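Local coordinates for carbohydrate kinase (Agrobacterium tumefaciens, PDB 2NWH), which probably phosphorylates a sugar or related small molecule as a ribokinase-like carbohydrate kinase, at residues G10-D15 with A60-D65; I133-L138 with C159-A164. One frame throughout, in Å; residues are numbered along the deposited sequence.

Contact 1: G10-D15 with A60-D65; sequences GGAHID and APRGGD
Arg62 reaches from 60-65 towards 10-15 as a folded side chain with a water held at NE. Its CB leaves with CG anti to the backbone N (chi1 177°), but the next two torsions, near 71° and 51°, curl the chain back, so that the guanidinium comes closer to 10-15 than CB does. NE then gives its N-H to water 1, which lies in the guanidinium plane at a short 2.5 Å from NE. The same water donates to Ala12 O at 2.9 Å and to Pro61 O at 2.7 Å, bridging two backbone carbonyls, both acceptors, where no direct hydrogen bond joins the segments. At the tip, NH2 has Ala12 CB near the guanidinium plane, 4.4 Å away at its edge, while NH1 forms a salt bridge with Asp82. Val71 and Ala72 of helix 66-77 touch this side chain as well.

Before Arg62 small side chains pack closely on a carbonyl oxygen and a methyl. Ala60 CB sits 3.7 Å from Ala12 CB, methyl to methyl, and 3.2 Å from Gly10 O. Ala60 CA adds a C-H...O approach to Gly10 O at 3.5 Å, and Pro61 CD lies on the same oxygen. From 60-65 Gly10 O meets carbon alone, and it is buried without a hydrogen-bonding partner. Asp65, at the far end, caps the start of helix 66-77 and pairs with Arg91.

Here the chain passes from strand 5-9 of the central sheet into strand 13-20 of the small four-stranded sheet, alongside the end of the neighbouring strand 55-63: the junction between the α/β core and the β-sheet lid characteristic of ribokinase-like kinases.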
loop_
_atom_site.group_PDB
_atom_site.type_symbol
_atom_site.label_atom_id
_atom_site.label_comp_id
_atom_site.label_asym_id
_atom_site.label_seq_id
_atom_site.Cartn_x
_atom_site.Cartn_y
_atom_site.Cartn_z
ATOM N N GLY A 10 -3.602 -6.939 -5.830
ATOM C CA GLY A 10 -4.304 -5.979 -5.007
ATOM C C GLY A 10 -5.166 -5.055 -5.827
ATOM O O GLY A 10 -5.553 -5.389 -6.940
ATOM N N GLY A 11 -5.474 -3.910 -5.242
ATOM C CA GLY A 11 -6.386 -2.987 -5.836
ATOM C C GLY A 11 -5.689 -1.987 -6.695
ATOM O O GLY A 11 -4.516 -1.618 -6.478
ATOM N N ALA A 12 -6.436 -1.542 -7.694
ATOM C CA ALA A 12 -5.995 -0.525 -8.593
ATOM C C ALA A 12 -7.303 0.068 -9.077
ATOM O O ALA A 12 -8.071 -0.589 -9.746
ATOM C CB ALA A 12 -5.154 -1.138 -9.750
ATOM N N HIS A 13 -7.598 1.305 -8.671
ATOM C CA HIS A 13 -8.926 1.897 -8.970
ATOM C C HIS A 13 -8.706 3.277 -9.608
ATOM O O HIS A 13 -7.607 3.822 -9.560
ATOM C CB HIS A 13 -9.831 1.999 -7.698
ATOM C CG HIS A 13 -9.264 2.797 -6.540
ATOM N ND1 HIS A 13 -9.161 4.174 -6.527
ATOM C CD2 HIS A 13 -8.876 2.396 -5.310
ATOM C CE1 HIS A 13 -8.686 4.582 -5.360
ATOM N NE2 HIS A 13 -8.510 3.519 -4.599
ATOM N N ILE A 14 -9.779 3.819 -10.176
ATOM C CA ILE A 14 -9.790 5.206 -10.619
ATOM C C ILE A 14 -10.241 6.095 -9.442
ATOM O O ILE A 14 -11.209 5.791 -8.720
ATOM C CB ILE A 14 -10.646 5.382 -11.911
ATOM C CG1 ILE A 14 -10.400 6.720 -12.616
ATOM C CG2 ILE A 14 -12.173 5.208 -11.623
ATOM C CD1 ILE A 14 -8.991 6.813 -13.273
ATOM N N ASP A 15 -9.517 7.194 -9.264
ATOM C CA ASP A 15 -9.846 8.160 -8.247
ATOM C C ASP A 15 -10.290 9.420 -8.976
ATOM O O ASP A 15 -9.493 10.054 -9.668
ATOM C CB ASP A 15 -8.622 8.434 -7.373
ATOM C CG ASP A 15 -8.881 9.450 -6.284
ATOM O OD1 ASP A 15 -9.438 10.548 -6.560
ATOM O OD2 ASP A 15 -8.485 9.166 -5.144
ATOM N N ALA A 60 -4.400 -6.783 -10.978
ATOM C CA ALA A 60 -5.594 -6.244 -10.328
ATOM C C ALA A 60 -6.845 -6.518 -11.172
ATOM O O ALA A 60 -6.777 -6.426 -12.412
ATOM C CB ALA A 60 -5.436 -4.774 -10.126
ATOM N N PRO A 61 -7.988 -6.793 -10.523
ATOM C CA PRO A 61 -9.266 -6.901 -11.270
ATOM C C PRO A 61 -9.466 -5.593 -12.019
ATOM O O PRO A 61 -9.168 -4.507 -11.487
ATOM C CB PRO A 61 -10.310 -7.084 -10.169
ATOM C CG PRO A 61 -9.547 -7.838 -9.068
ATOM C CD PRO A 61 -8.207 -7.016 -9.074
ATOM N N ARG A 62 -9.869 -5.687 -13.277
ATOM C CA ARG A 62 -9.939 -4.515 -14.142
ATOM C C ARG A 62 -11.207 -4.639 -14.995
ATOM O O ARG A 62 -11.540 -5.722 -15.452
ATOM C CB ARG A 62 -8.731 -4.498 -15.058
ATOM C CG ARG A 62 -8.655 -3.391 -16.078
ATOM C CD ARG A 62 -8.373 -1.987 -15.449
ATOM N NE ARG A 62 -7.197 -2.039 -14.536
ATOM C CZ ARG A 62 -5.918 -2.124 -14.923
ATOM N NH1 ARG A 62 -5.562 -2.137 -16.209
ATOM N NH2 ARG A 62 -4.970 -2.211 -13.993
ATOM N N GLY A 63 -11.858 -3.518 -15.261
ATOM C CA GLY A 63 -12.990 -3.498 -16.199
ATOM C C GLY A 63 -12.614 -3.353 -17.675
ATOM O O GLY A 63 -11.470 -3.070 -18.007
ATOM N N GLY A 64 -13.586 -3.493 -18.575
ATOM C CA GLY A 64 -13.301 -3.299 -19.979
ATOM C C GLY A 64 -13.487 -1.860 -20.442
ATOM O O GLY A 64 -13.977 -1.648 -21.548
ATOM N N ASP A 65 -13.120 -0.883 -19.612
ATOM C CA ASP A 65 -13.478 0.525 -19.833
ATOM C C ASP A 65 -12.297 1.469 -19.988
ATOM O O ASP A 65 -11.129 1.120 -19.738
ATOM C CB ASP A 65 -14.406 1.026 -18.700
ATOM C CG ASP A 65 -13.873 0.676 -17.287
ATOM O OD1 ASP A 65 -12.681 0.311 -17.149
ATOM O OD2 ASP A 65 -14.646 0.788 -16.310
HETATM O O HOH W 1 -7.771 -2.267 -12.064
#

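Contact 2: I133-L138 with C159-A164; sequences IASDFL and CEKPLA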
loop_
_atom_site.group_PDB
_atom_site.type_symbol
_atom_site.label_atom_id
_atom_site.label_comp_id
_atom_site.label_asym_id
_atom_site.label_seq_id
_atom_site.Cartn_x
_atom_site.Cartn_y
_atom_site.Cartn_z
ATOM N N ILE A 133 5.804 -17.621 -9.654
ATOM C CA ILE A 133 7.078 -18.329 -9.765
ATOM C C ILE A 133 8.135 -17.443 -10.450
ATOM O O ILE A 133 9.359 -17.567 -10.190
ATOM C CB ILE A 133 6.886 -19.676 -10.529
ATOM C CG1 ILE A 133 6.120 -20.676 -9.645
ATOM C CG2 ILE A 133 8.256 -20.245 -10.977
ATOM C CD1 ILE A 133 5.617 -21.949 -10.424
ATOM N N ALA A 134 7.668 -16.555 -11.326
ATOM C CA ALA A 134 8.554 -15.617 -12.023
ATOM C C ALA A 134 9.017 -14.467 -11.116
ATOM O O ALA A 134 9.959 -13.721 -11.472
ATOM C CB ALA A 134 7.864 -15.048 -13.239
ATOM N N SER A 135 8.371 -14.301 -9.963
ATOM C CA SER A 135 8.679 -13.165 -9.077
ATOM C C SER A 135 9.667 -13.560 -7.974
ATOM O O SER A 135 9.931 -14.754 -7.756
ATOM C CB SER A 135 7.394 -12.637 -8.433
ATOM O OG SER A 135 7.141 -13.361 -7.239
ATOM N N ASP A 136 10.196 -12.565 -7.252
ATOM C CA ASP A 136 11.094 -12.810 -6.107
ATOM C C ASP A 136 10.452 -12.467 -4.748
ATOM O O ASP A 136 10.907 -12.920 -3.698
ATOM C CB ASP A 136 12.355 -11.928 -6.247
ATOM C CG ASP A 136 13.147 -12.244 -7.485
ATOM O OD1 ASP A 136 13.344 -13.467 -7.778
ATOM O OD2 ASP A 136 13.580 -11.290 -8.171
ATOM N N PHE A 137 9.410 -11.643 -4.775
ATOM C CA PHE A 137 8.751 -11.138 -3.584
ATOM C C PHE A 137 7.308 -10.783 -3.990
ATOM O O PHE A 137 7.098 -10.187 -5.056
ATOM C CB PHE A 137 9.448 -9.842 -3.128
ATOM C CG PHE A 137 9.457 -9.643 -1.651
ATOM C CD1 PHE A 137 10.667 -9.684 -0.935
ATOM C CD2 PHE A 137 8.264 -9.430 -0.952
ATOM C CE1 PHE A 137 10.687 -9.509 0.475
ATOM C CE2 PHE A 137 8.253 -9.276 0.448
ATOM C CZ PHE A 137 9.486 -9.300 1.172
ATOM N N LEU A 138 6.346 -11.123 -3.137
ATOM C CA LEU A 138 4.915 -10.845 -3.373
ATOM C C LEU A 138 4.423 -9.740 -2.461
ATOM O O LEU A 138 4.896 -9.609 -1.296
ATOM C CB LEU A 138 4.055 -12.085 -3.107
ATOM C CG LEU A 138 4.489 -13.365 -3.848
ATOM C CD1 LEU A 138 3.598 -14.517 -3.446
ATOM C CD2 LEU A 138 4.515 -13.172 -5.372
ATOM N N CYS A 159 5.502 -21.981 -2.836
ATOM C CA CYS A 159 6.487 -21.407 -3.751
ATOM C C CYS A 159 7.732 -20.800 -3.074
ATOM O O CYS A 159 8.623 -20.297 -3.763
ATOM C CB CYS A 159 5.803 -20.357 -4.640
ATOM S SG CYS A 159 4.666 -21.118 -5.819
ATOM N N GLU A 160 7.806 -20.862 -1.746
ATOM C CA GLU A 160 8.877 -20.175 -1.007
ATOM C C GLU A 160 9.133 -18.753 -1.517
ATOM O O GLU A 160 10.277 -18.348 -1.814
ATOM C CB GLU A 160 10.156 -21.043 -0.988
ATOM C CG GLU A 160 9.889 -22.451 -0.502
ATOM C CD GLU A 160 10.777 -23.517 -1.157
ATOM O OE1 GLU A 160 10.977 -23.457 -2.397
ATOM O OE2 GLU A 160 11.229 -24.442 -0.449
ATOM N N LYS A 161 8.043 -17.996 -1.627
ATOM C CA LYS A 161 8.108 -16.586 -1.950
ATOM C C LYS A 161 7.728 -15.790 -0.722
ATOM O O LYS A 161 6.701 -16.072 -0.100
ATOM C CB LYS A 161 7.199 -16.226 -3.124
ATOM C CG LYS A 161 7.567 -16.950 -4.406
ATOM C CD LYS A 161 8.879 -16.460 -5.020
ATOM C CE LYS A 161 9.212 -17.303 -6.273
ATOM N NZ LYS A 161 10.685 -17.224 -6.533
ATOM N N PRO A 162 8.571 -14.812 -0.345
ATOM C CA PRO A 162 8.220 -13.860 0.705
ATOM C C PRO A 162 6.904 -13.161 0.375
ATOM O O PRO A 162 6.677 -12.783 -0.813
ATOM C CB PRO A 162 9.393 -12.854 0.677
ATOM C CG PRO A 162 10.563 -13.706 0.186
ATOM C CD PRO A 162 9.925 -14.575 -0.880
ATOM N N LEU A 163 6.048 -12.983 1.384
ATOM C CA LEU A 163 4.781 -12.257 1.168
ATOM C C LEU A 163 4.625 -11.087 2.140
ATOM O O LEU A 163 4.677 -11.285 3.359
ATOM C CB LEU A 163 3.570 -13.196 1.326
ATOM C CG LEU A 163 2.119 -12.669 1.254
ATOM C CD1 LEU A 163 1.740 -12.124 -0.106
ATOM C CD2 LEU A 163 1.127 -13.794 1.645
ATOM N N ALA A 164 4.434 -9.901 1.582
ATOM C CA ALA A 164 4.036 -8.700 2.325
ATOM C C ALA A 164 2.570 -8.312 2.041
ATOM O O ALA A 164 1.987 -8.695 1.032
ATOM C CB ALA A 164 4.975 -7.512 1.955
HETATM O O HOH W 2 10.939 -18.969 -8.585
HETATM O O HOH W 3 13.202 -15.858 -6.388
#
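Two torsions set the key groups: Phe137 chi1 at -147°, away from an ideal staggered position, swings the ring across Pro162, and Lys161 chi2 at -71° bends its chain before the last bonds run out extended. The Phe137 ring receives Pro162 CB over the centre of one face, 3.5 Å from the ring centroid, a CH-pi contact in which the two side chains cross at about a right angle. Ala164 CB sits at the ring edge, near its plane, 4.0 Å from Phe137 CE2.

The bent Lys161 chain crosses the Leu138 side chain at about a right angle, its CB against Leu138 CG and CD1, and carries NZ to the turn after helix 126-134. There the ammonium makes a weak hydrogen bond to Ser135 O at 2.9 Å and donates to water 2 at 2.7 Å, which in turn donates to Ile133 O. Water 3, weakly bonded to NZ, links it to Asp136 OD1, a water-mediated pairing of opposite charges; Asp136 OD2 accepts from the backbone N atoms of Lys4 and Lys5. At the helix ends, Ile133 CG1 touches Cys159 SG at 4.1 Å.

From Pro162 onward the backbones join as parallel strands. Leu138 N bonds to Pro162 O at 2.9 Å, nearly along the C=O axis, and Ala164 N bonds to Leu138 O at 2.9 Å, almost straight at 177° but with the donor above the carbonyl plane. Leu138 and Leu163 point to the same face of the sheet, where Leu138 CB meets Leu163 CD1 at 3.8 Å. Helix 146-158 ends in a Schellman motif at Glu160, and strands 137-141 and 163-166 flank it in sequence: a β-α-β crossover of the Rossmann-like core.

How the contacts relate
From the N terminus, strand 5-9 lies inside the large sheet, third from its 81-87 edge, before the chain enters 10-15 and crosses into the small sheet. It returns through helix 41-51 and strand 55-63, and contact 1 closes that excursion of 44 residues. Contact 2 opens only later, at 133-138, and closes a shorter loop of 20 residues, mostly helix 146-158, so the two follow in series and neither nest nor cross. Strand 5-9 lies between strands 55-63 and 137-141 in the large sheet, which both contacts reach; their nearest atoms remain about 9 Å apart. Contact 1 ties core to lid, whereas contact 2 stays within the core.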